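Local coordinates for hypothetical protein PH1948 (Pyrococcus horikoshii, PDB 1WY7), which is a putative RNA methyltransferase that binds S-adenosyl-L-homocysteine and probably transfers methyl groups from S-adenosylmethionine to a nucleic acid, at residues G46-G50 against K51-D55; Y65-L69 against L70-E74; D86-I89 against E90-E94; F161-H165 against G166-T170. All blocks are in the same frame, centred on the assembly; numbering follows the deposited sequence.

Contact 1 of 4, residues G46-G50 against K51-D55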
loop_
_atom_site.group_PDB
_atom_site.type_symbol
_atom_site.label_atom_id
_atom_site.label_comp_id
_atom_site.label_asym_id
_atom_site.label_seq_id
_atom_site.Cartn_x
_atom_site.Cartn_y
_atom_site.Cartn_z
ATOM N N GLY A 46 -11.817 1.370 -12.018
ATOM C CA GLY A 46 -12.824 2.166 -11.344
ATOM C C GLY A 46 -12.768 2.032 -9.830
ATOM O O GLY A 46 -13.755 2.310 -9.155
ATOM N N ASP A 47 -11.621 1.618 -9.291
ATOM C CA ASP A 47 -11.467 1.445 -7.845
ATOM C C ASP A 47 -10.740 2.590 -7.122
ATOM O O ASP A 47 -10.200 2.391 -6.021
ATOM C CB ASP A 47 -10.743 0.123 -7.563
ATOM C CG ASP A 47 -11.643 -1.097 -7.766
ATOM O OD1 ASP A 47 -11.117 -2.223 -7.806
ATOM O OD2 ASP A 47 -12.876 -0.929 -7.875
ATOM N N ILE A 48 -10.715 3.780 -7.725
ATOM C CA ILE A 48 -10.037 4.914 -7.090
ATOM C C ILE A 48 -10.871 6.179 -7.096
ATOM O O ILE A 48 -11.153 6.759 -6.051
ATOM C CB ILE A 48 -8.686 5.253 -7.789
ATOM C CG1 ILE A 48 -7.655 4.156 -7.533
ATOM C CG2 ILE A 48 -8.151 6.592 -7.274
ATOM C CD1 ILE A 48 -7.292 3.999 -6.069
ATOM N N GLU A 49 -11.271 6.597 -8.288
ATOM C CA GLU A 49 -12.029 7.824 -8.458
ATOM C C GLU A 49 -13.325 7.870 -7.663
ATOM O O GLU A 49 -14.202 7.025 -7.844
ATOM C CB GLU A 49 -12.308 8.026 -9.941
ATOM C CG GLU A 49 -12.752 9.418 -10.310
ATOM C CD GLU A 49 -12.739 9.622 -11.808
ATOM O OE1 GLU A 49 -12.974 10.770 -12.251
ATOM O OE2 GLU A 49 -12.490 8.630 -12.538
ATOM N N GLY A 50 -13.427 8.859 -6.777
ATOM C CA GLY A 50 -14.615 9.027 -5.966
ATOM C C GLY A 50 -14.777 8.012 -4.850
ATOM O O GLY A 50 -15.822 7.962 -4.205
ATOM N N LYS A 51 -13.751 7.206 -4.605
ATOM C CA LYS A 51 -13.839 6.190 -3.562
ATOM C C LYS A 51 -13.179 6.592 -2.244
ATOM O O LYS A 51 -12.273 7.432 -2.220
ATOM C CB LYS A 51 -13.194 4.894 -4.057
ATOM C CG LYS A 51 -13.740 4.395 -5.380
ATOM C CD LYS A 51 -15.129 3.803 -5.239
ATOM C CE LYS A 51 -15.625 3.283 -6.586
ATOM N NZ LYS A 51 -16.689 2.251 -6.434
ATOM N N VAL A 52 -13.649 5.993 -1.152
ATOM C CA VAL A 52 -13.061 6.233 0.164
ATOM C C VAL A 52 -11.978 5.164 0.258
ATOM O O VAL A 52 -12.271 3.970 0.285
ATOM C CB VAL A 52 -14.097 6.045 1.300
ATOM C CG1 VAL A 52 -13.427 6.248 2.651
ATOM C CG2 VAL A 52 -15.224 7.047 1.137
ATOM N N VAL A 53 -10.726 5.597 0.277
ATOM C CA VAL A 53 -9.602 4.666 0.308
ATOM C C VAL A 53 -8.794 4.633 1.593
ATOM O O VAL A 53 -8.474 5.675 2.167
ATOM C CB VAL A 53 -8.601 4.965 -0.849
ATOM C CG1 VAL A 53 -7.449 3.956 -0.820
ATOM C CG2 VAL A 53 -9.325 4.933 -2.190
ATOM N N ALA A 54 -8.453 3.424 2.028
ATOM C CA ALA A 54 -7.629 3.260 3.215
ATOM C C ALA A 54 -6.256 2.807 2.735
ATOM O O ALA A 54 -6.146 1.873 1.934
ATOM C CB ALA A 54 -8.244 2.215 4.162
ATOM N N ASP A 55 -5.216 3.487 3.207
ATOM C CA ASP A 55 -3.835 3.158 2.859
ATOM C C ASP A 55 -3.217 2.570 4.138
ATOM O O ASP A 55 -2.825 3.308 5.040
ATOM C CB ASP A 55 -3.104 4.439 2.425
ATOM C CG ASP A 55 -1.670 4.196 2.010
ATOM O OD1 ASP A 55 -0.981 5.185 1.635
ATOM O OD2 ASP A 55 -1.217 3.022 2.052
HETATM O O HOH W 1 -16.956 2.565 -9.672
HETATM O O HOH W 2 -15.048 -0.098 -6.777
#
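Lys51 folds back over the type II beta turn Ile48-Lys51, which leads from helix 32-44 into strand 52-56 of the Rossmann-like methyltransferase sheet. The turn is closed by Lys51 N, which donates to Ile48 O at 3.0 Å with an N-H...O angle of 159°; the donor stands above the carbonyl plane. Glycine suits Gly50, whose phi is positive (74°), and Gly46 meets the same demand where the chain leaves helix 32-44 through a Schellman motif.

The tight side lies beneath the lysine's aliphatic chain. Lys51 CB already lies 3.4 Å from Ile48 O; with CG beside the backbone N and a bend at chi2 (-73°), the chain runs back over the loop and brings CE to 3.3 Å from Gly46 O. Deeper in, Ile48 turns away from the strand to pack on Ala42 and Leu70, and only its CD1 reaches Val53 CG2, a loose 4.5 Å contact. A branched apolar chain fits this buried corner, while Val53 carries the apolar surface on to Ile117.

The looser, watered side is at the amino end of Lys51, where NZ stays 5.2 Å from Asp47 OD2. Asp47 is itself buried, its OD1 held by Tyr145 OH and Arg199, while OD2 meets the lysine only through water. An alanine here would probably uncover Gly46 O and Glu49 O and leave that water without its ammonium partner. The water donates to Asp47 OD2 at 2.6 Å and accepts from Lys51 NZ at 2.9 Å.

Contact 2 of 4, residues Y65-L69 against L70-E74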
loop_
_atom_site.group_PDB
_atom_site.type_symbol
_atom_site.label_atom_id
_atom_site.label_comp_id
_atom_site.label_asym_id
_atom_site.label_seq_id
_atom_site.Cartn_x
_atom_site.Cartn_y
_atom_site.Cartn_z
ATOM N N TYR A 65 -0.861 9.615 -1.806
ATOM C CA TYR A 65 -0.709 10.763 -2.699
ATOM C C TYR A 65 -1.212 10.407 -4.106
ATOM O O TYR A 65 -2.002 11.155 -4.705
ATOM C CB TYR A 65 0.764 11.188 -2.735
ATOM C CG TYR A 65 1.045 12.437 -3.537
ATOM C CD1 TYR A 65 1.345 12.367 -4.896
ATOM C CD2 TYR A 65 1.033 13.687 -2.931
ATOM C CE1 TYR A 65 1.630 13.513 -5.629
ATOM C CE2 TYR A 65 1.316 14.838 -3.651
ATOM C CZ TYR A 65 1.616 14.744 -4.999
ATOM O OH TYR A 65 1.926 15.876 -5.715
ATOM N N GLY A 66 -0.765 9.258 -4.613
ATOM C CA GLY A 66 -1.174 8.805 -5.930
ATOM C C GLY A 66 -2.680 8.649 -6.039
ATOM O O GLY A 66 -3.286 9.044 -7.049
ATOM N N ALA A 67 -3.289 8.076 -5.004
ATOM C CA ALA A 67 -4.731 7.869 -4.987
ATOM C C ALA A 67 -5.450 9.209 -5.055
ATOM O O ALA A 67 -6.388 9.376 -5.838
ATOM C CB ALA A 67 -5.154 7.113 -3.723
ATOM N N LEU A 68 -5.020 10.157 -4.221
ATOM C CA LEU A 68 -5.623 11.483 -4.207
ATOM C C LEU A 68 -5.430 12.103 -5.587
ATOM O O LEU A 68 -6.348 12.687 -6.160
ATOM C CB LEU A 68 -4.960 12.392 -3.167
ATOM C CG LEU A 68 -5.433 12.462 -1.710
ATOM C CD1 LEU A 68 -6.956 12.478 -1.625
ATOM C CD2 LEU A 68 -4.882 11.300 -0.970
ATOM N N LEU A 69 -4.215 11.969 -6.106
ATOM C CA LEU A 69 -3.858 12.496 -7.416
ATOM C C LEU A 69 -4.791 11.909 -8.480
ATOM O O LEU A 69 -5.172 12.588 -9.437
ATOM C CB LEU A 69 -2.404 12.115 -7.725
ATOM C CG LEU A 69 -1.592 12.908 -8.744
ATOM C CD1 LEU A 69 -2.207 12.750 -10.118
ATOM C CD2 LEU A 69 -1.535 14.374 -8.324
ATOM N N LEU A 70 -5.167 10.646 -8.305
ATOM C CA LEU A 70 -6.040 9.993 -9.266
ATOM C C LEU A 70 -7.531 10.162 -8.984
ATOM O O LEU A 70 -8.351 9.485 -9.584
ATOM C CB LEU A 70 -5.678 8.512 -9.383
ATOM C CG LEU A 70 -4.627 8.110 -10.432
ATOM C CD1 LEU A 70 -3.505 9.102 -10.484
ATOM C CD2 LEU A 70 -4.102 6.727 -10.113
ATOM N N GLY A 71 -7.884 11.055 -8.065
ATOM C CA GLY A 71 -9.290 11.312 -7.802
ATOM C C GLY A 71 -10.001 10.642 -6.648
ATOM O O GLY A 71 -11.236 10.613 -6.627
ATOM N N ALA A 72 -9.263 10.105 -5.684
ATOM C CA ALA A 72 -9.923 9.462 -4.554
ATOM C C ALA A 72 -10.730 10.529 -3.819
ATOM O O ALA A 72 -10.278 11.659 -3.672
ATOM C CB ALA A 72 -8.890 8.835 -3.611
ATOM N N LYS A 73 -11.936 10.185 -3.378
ATOM C CA LYS A 73 -12.754 11.144 -2.647
ATOM C C LYS A 73 -12.016 11.514 -1.361
ATOM O O LYS A 73 -11.945 12.680 -0.991
ATOM C CB LYS A 73 -14.118 10.541 -2.318
ATOM C CG LYS A 73 -15.051 11.506 -1.586
ATOM C CD LYS A 73 -16.476 10.971 -1.535
ATOM C CE LYS A 73 -16.528 9.586 -0.910
ATOM N NZ LYS A 73 -17.895 8.990 -0.949
ATOM N N GLU A 74 -11.471 10.507 -0.686
ATOM C CA GLU A 74 -10.707 10.722 0.536
ATOM C C GLU A 74 -9.856 9.504 0.824
ATOM O O GLU A 74 -10.162 8.394 0.384
ATOM C CB GLU A 74 -11.620 10.976 1.740
ATOM C CG GLU A 74 -12.435 9.779 2.192
ATOM C CD GLU A 74 -13.116 10.001 3.547
ATOM O OE1 GLU A 74 -12.398 10.204 4.552
ATOM O OE2 GLU A 74 -14.365 9.974 3.611
#
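Leu70 lays its side chain over the carbonyl oxygen of Gly66, with CB and CD1 both 3.4 Å from Gly66 O, while its CD1 also meets Leu69 CD1 at 3.9 Å. The two leucine chains cross at an angle: Leu69 CG, anti to the backbone N and hence beside the carbonyl carbon (chi1 -158°), carries CD1 forward to Leu70.

Beneath them the helix ends in a Schellman motif. Ala72 N reaches back to Ala67 O at 3.0 Å, and Gly71 N to Leu68 O at 2.9 Å, the latter donor standing 64° out of the carbonyl plane. Gly71 is the C-prime residue; with phi at 98° any side chain would run into the carbonyl oxygen of the residue before, so glycine is the residue that sits here without strain. Small residues suit positions 67 and 72, since the methyls of Ala67 and Ala72 meet at 4.1 Å and Ala72 CB also rests on Ala67 O.

The turn thus leads helix 62-69 into strand 74-79. Ala67 and Leu68 pack on Val75 of that strand, Leu68 also touches Phe95, and Leu70 touches Leu8 of helix 6-13 and Ile48 of the loop before strand 52-56.

Contact 3 of 4, residues D86-I89 against E90-E94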
loop_
_atom_site.group_PDB
_atom_site.type_symbol
_atom_site.label_atom_id
_atom_site.label_comp_id
_atom_site.label_asym_id
_atom_site.label_seq_id
_atom_site.Cartn_x
_atom_site.Cartn_y
_atom_site.Cartn_z
ATOM N N ASP A 86 4.832 12.512 10.102
ATOM C CA ASP A 86 5.324 13.878 9.896
ATOM C C ASP A 86 5.622 14.099 8.412
ATOM O O ASP A 86 5.272 15.134 7.848
ATOM C CB ASP A 86 6.596 14.149 10.707
ATOM C CG ASP A 86 6.375 14.056 12.205
ATOM O OD1 ASP A 86 5.334 14.547 12.698
ATOM O OD2 ASP A 86 7.257 13.493 12.893
ATOM N N VAL A 87 6.271 13.122 7.794
ATOM C CA VAL A 87 6.611 13.182 6.374
ATOM C C VAL A 87 5.339 13.069 5.544
ATOM O O VAL A 87 5.165 13.771 4.547
ATOM C CB VAL A 87 7.568 12.016 5.988
ATOM C CG1 VAL A 87 7.908 12.066 4.500
ATOM C CG2 VAL A 87 8.836 12.090 6.832
ATOM N N LEU A 88 4.457 12.166 5.968
ATOM C CA LEU A 88 3.180 11.926 5.297
ATOM C C LEU A 88 2.389 13.227 5.156
ATOM O O LEU A 88 1.939 13.572 4.061
ATOM C CB LEU A 88 2.376 10.891 6.100
ATOM C CG LEU A 88 0.967 10.363 5.777
ATOM C CD1 LEU A 88 -0.032 11.498 5.658
ATOM C CD2 LEU A 88 0.999 9.553 4.529
ATOM N N ILE A 89 2.226 13.944 6.262
ATOM C CA ILE A 89 1.468 15.191 6.260
ATOM C C ILE A 89 2.048 16.218 5.300
ATOM O O ILE A 89 1.317 16.906 4.595
ATOM C CB ILE A 89 1.421 15.810 7.662
ATOM C CG1 ILE A 89 0.935 14.768 8.668
ATOM C CG2 ILE A 89 0.513 17.026 7.667
ATOM C CD1 ILE A 89 -0.357 14.121 8.307
ATOM N N GLU A 90 3.370 16.319 5.275
ATOM C CA GLU A 90 3.994 17.276 4.385
ATOM C C GLU A 90 3.813 16.849 2.931
ATOM O O GLU A 90 3.513 17.680 2.072
ATOM C CB GLU A 90 5.480 17.436 4.707
ATOM C CG GLU A 90 6.058 18.708 4.105
ATOM C CD GLU A 90 7.553 18.819 4.278
ATOM O OE1 GLU A 90 8.030 18.590 5.408
ATOM O OE2 GLU A 90 8.250 19.145 3.287
ATOM N N ASN A 91 3.977 15.560 2.655
ATOM C CA ASN A 91 3.820 15.073 1.292
ATOM C C ASN A 91 2.411 15.294 0.731
ATOM O O ASN A 91 2.259 15.618 -0.446
ATOM C CB ASN A 91 4.189 13.587 1.210
ATOM C CG ASN A 91 5.688 13.360 1.150
ATOM O OD1 ASN A 91 6.424 14.184 0.623
ATOM N ND2 ASN A 91 6.142 12.227 1.666
ATOM N N LEU A 92 1.389 15.123 1.569
ATOM C CA LEU A 92 -0.003 15.301 1.133
ATOM C C LEU A 92 -0.517 16.727 1.346
ATOM O O LEU A 92 -1.727 16.973 1.307
ATOM C CB LEU A 92 -0.934 14.341 1.876
ATOM C CG LEU A 92 -0.700 12.827 1.809
ATOM C CD1 LEU A 92 -1.983 12.110 2.240
ATOM C CD2 LEU A 92 -0.332 12.409 0.417
ATOM N N GLY A 93 0.408 17.655 1.579
ATOM C CA GLY A 93 0.038 19.044 1.803
ATOM C C GLY A 93 -0.942 19.652 0.812
ATOM O O GLY A 93 -1.808 20.410 1.205
ATOM N N GLU A 94 -0.823 19.318 -0.466
ATOM C CA GLU A 94 -1.715 19.885 -1.467
ATOM C C GLU A 94 -3.123 19.283 -1.488
ATOM O O GLU A 94 -3.990 19.743 -2.230
ATOM C CB GLU A 94 -1.062 19.772 -2.841
ATOM C CG GLU A 94 -0.407 18.432 -3.075
ATOM C CD GLU A 94 0.437 18.401 -4.329
ATOM O OE1 GLU A 94 -0.124 18.595 -5.432
ATOM O OE2 GLU A 94 1.663 18.182 -4.209
#
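Helix 82-91, the crossover helix of the beta-alpha-beta unit formed with strands 74-79 and 99-103, ends here after a last turn of backbone bonds. Asn91 N donates to Val87 O at 2.9 Å and Leu92 N to Leu88 O at 3.0 Å, both nearly along the C=O axis. Leu92 then leaves helical geometry.

On one flank Asn91 and Val87 lie side by side and point the same way, with Val87 CG1 3.3 Å from Asn91 ND2. The valine methyl gets there because CG1 is anti to the backbone N (chi1 179°), beside the carbonyl carbon. Asparagine suits this buried place by serving two outside partners: ND2 donates to Thr60 O, and OD1 accepts from Lys16 N. A leucine in place of Asn91 would probably leave Thr60 O and Lys16 N without their mates and let the loops they belong to shift.

On the inward flank, Leu88 CD1 meets Leu92 CD1 at 4.0 Å. Both leucines serve the core, Leu88 resting on Val101 and Ala58, and Leu92 on Phe99, Ser64 and Tyr65. Gly93 follows, where a CB would press on Glu90 O. One flank thus tied by an amide to loops and the other packed on strand 99-103 and helix 62-69 fit a crossover helix of the Rossmann-like methyltransferase fold.

Contact 4 of 4, residues F161-H165 against G166-T170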
loop_
_atom_site.group_PDB
_atom_site.type_symbol
_atom_site.label_atom_id
_atom_site.label_comp_id
_atom_site.label_asym_id
_atom_site.label_seq_id
_atom_site.Cartn_x
_atom_site.Cartn_y
_atom_site.Cartn_z
ATOM N N PHE A 161 -4.702 -17.956 2.091
ATOM C CA PHE A 161 -5.171 -17.073 3.155
ATOM C C PHE A 161 -6.369 -16.220 2.723
ATOM O O PHE A 161 -7.357 -16.111 3.455
ATOM C CB PHE A 161 -4.029 -16.173 3.632
ATOM C CG PHE A 161 -4.330 -15.420 4.906
ATOM C CD1 PHE A 161 -4.856 -14.135 4.864
ATOM C CD2 PHE A 161 -4.041 -15.985 6.151
ATOM C CE1 PHE A 161 -5.083 -13.420 6.031
ATOM C CE2 PHE A 161 -4.265 -15.277 7.325
ATOM C CZ PHE A 161 -4.784 -13.993 7.268
ATOM N N SER A 162 -6.294 -15.629 1.536
ATOM C CA SER A 162 -7.392 -14.801 1.062
ATOM C C SER A 162 -8.653 -15.638 0.882
ATOM O O SER A 162 -9.762 -15.189 1.168
ATOM C CB SER A 162 -7.030 -14.121 -0.272
ATOM O OG SER A 162 -6.880 -15.068 -1.320
ATOM N N TRP A 163 -8.483 -16.861 0.396
ATOM C CA TRP A 163 -9.626 -17.736 0.182
ATOM C C TRP A 163 -10.337 -18.051 1.493
ATOM O O TRP A 163 -11.562 -17.962 1.586
ATOM C CB TRP A 163 -9.190 -19.042 -0.472
ATOM C CG TRP A 163 -10.353 -19.896 -0.831
ATOM C CD1 TRP A 163 -10.639 -21.138 -0.348
ATOM C CD2 TRP A 163 -11.420 -19.552 -1.722
ATOM N NE1 TRP A 163 -11.820 -21.592 -0.884
ATOM C CE2 TRP A 163 -12.322 -20.639 -1.731
ATOM C CE3 TRP A 163 -11.703 -18.433 -2.517
ATOM C CZ2 TRP A 163 -13.489 -20.641 -2.503
ATOM C CZ3 TRP A 163 -12.865 -18.435 -3.285
ATOM C CH2 TRP A 163 -13.743 -19.535 -3.271
ATOM N N GLU A 164 -9.562 -18.418 2.506
ATOM C CA GLU A 164 -10.132 -18.741 3.801
ATOM C C GLU A 164 -10.883 -17.561 4.373
ATOM O O GLU A 164 -11.717 -17.726 5.251
ATOM C CB GLU A 164 -9.038 -19.147 4.763
ATOM C CG GLU A 164 -8.230 -20.291 4.256
ATOM C CD GLU A 164 -7.193 -20.731 5.253
ATOM O OE1 GLU A 164 -6.350 -21.562 4.869
ATOM O OE2 GLU A 164 -7.229 -20.249 6.412
ATOM N N HIS A 165 -10.591 -16.364 3.876
ATOM C CA HIS A 165 -11.274 -15.179 4.377
ATOM C C HIS A 165 -12.305 -14.628 3.406
ATOM O O HIS A 165 -12.704 -13.468 3.503
ATOM C CB HIS A 165 -10.253 -14.110 4.762
ATOM C CG HIS A 165 -9.474 -14.455 5.990
ATOM N ND1 HIS A 165 -9.990 -14.311 7.262
ATOM C CD2 HIS A 165 -8.246 -15.008 6.145
ATOM C CE1 HIS A 165 -9.115 -14.760 8.142
ATOM N NE2 HIS A 165 -8.050 -15.188 7.495
ATOM N N GLY A 166 -12.738 -15.476 2.475
ATOM C CA GLY A 166 -13.751 -15.082 1.514
ATOM C C GLY A 166 -13.352 -14.145 0.386
ATOM O O GLY A 166 -14.206 -13.439 -0.160
ATOM N N PHE A 167 -12.071 -14.130 0.029
ATOM C CA PHE A 167 -11.591 -13.269 -1.057
ATOM C C PHE A 167 -10.871 -14.058 -2.143
ATOM O O PHE A 167 -10.235 -15.078 -1.881
ATOM C CB PHE A 167 -10.640 -12.181 -0.518
ATOM C CG PHE A 167 -11.346 -11.033 0.158
ATOM C CD1 PHE A 167 -11.971 -11.205 1.394
ATOM C CD2 PHE A 167 -11.414 -9.786 -0.458
ATOM C CE1 PHE A 167 -12.657 -10.154 2.000
ATOM C CE2 PHE A 167 -12.097 -8.730 0.137
ATOM C CZ PHE A 167 -12.721 -8.911 1.367
ATOM N N VAL A 168 -10.978 -13.573 -3.371
ATOM C CA VAL A 168 -10.315 -14.203 -4.500
ATOM C C VAL A 168 -9.437 -13.198 -5.224
ATOM O O VAL A 168 -9.773 -12.016 -5.318
ATOM C CB VAL A 168 -11.316 -14.754 -5.515
ATOM C CG1 VAL A 168 -11.750 -16.128 -5.104
ATOM C CG2 VAL A 168 -12.502 -13.819 -5.624
ATOM N N VAL A 169 -8.307 -13.681 -5.722
ATOM C CA VAL A 169 -7.381 -12.849 -6.467
ATOM C C VAL A 169 -7.948 -12.698 -7.880
ATOM O O VAL A 169 -8.210 -13.702 -8.549
ATOM C CB VAL A 169 -5.980 -13.517 -6.545
ATOM C CG1 VAL A 169 -5.056 -12.731 -7.495
ATOM C CG2 VAL A 169 -5.374 -13.582 -5.157
ATOM N N THR A 170 -8.158 -11.461 -8.325
ATOM C CA THR A 170 -8.669 -11.227 -9.679
ATOM C C THR A 170 -7.525 -10.799 -10.616
ATOM O O THR A 170 -7.569 -11.043 -11.826
ATOM C CB THR A 170 -9.750 -10.130 -9.702
ATOM O OG1 THR A 170 -9.177 -8.892 -9.273
ATOM C CG2 THR A 170 -10.905 -10.496 -8.784
#
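Phe167 N donates to Ser162 O at 2.8 Å, and Gly166 N to Trp163 O at 2.9 Å, the pair of bonds that defines a Schellman motif at the end of helix 152-164. Ser162 O is gripped twice, since His165 N approaches it from the opposite face of the carbonyl plane. Gly166 is the C-prime residue; its phi of 74° suits glycine, and a CB would clash with His165 O.

Around this turn, Phe167 points its ring edge at His165 O, which lies 3.2 Å from CD1 and near the ring plane. Phe167 CB also meets Ser162 CB at 4.1 Å. The Trp163 and Val168 side chains run alongside each other, but their modelled spacing is doubtful.

Farther out, the Phe167 ring stacks on Phe138 of helix 131-140. Ser162 OG, between the backbone N and the carbonyl carbon (chi1 66°), turns back to Ile158 O and Glu159 O. Strand 191-202 pairs with the emerging strand, Val168 bonding to Ser201 through the backbone. The chemistry implies a helix end satisfied mainly by its own backbone: a small serine whose hydroxyl is spent within its helix lets the chain turn closely past it into the edge strand.

Contacts 1 and 2 are neighbours, their centres 7 Å apart, and meet through the backbone: Gly50 N lies 2.8 Å from Gly71 O and Val53 N 2.9 Å from Glu74 O, both probable hydrogen bonds; the first ties the two loops, the second joins strands 52-56 and 74-79. Contact 3 joins contact 2 through Tyr65, whose OH is 2.8 Å from Glu94 OE2. Contact 4 stands apart on the far edge of the sheet, its centre 33 Å from that of contact 3. The bound S-adenosyl-L-homocysteine is about 7 Å from the side chain of Leu88 in contact 3, about 9 Å from Gly66 in contact 2 and about 11 Å from the side chain of Val53 in contact 1.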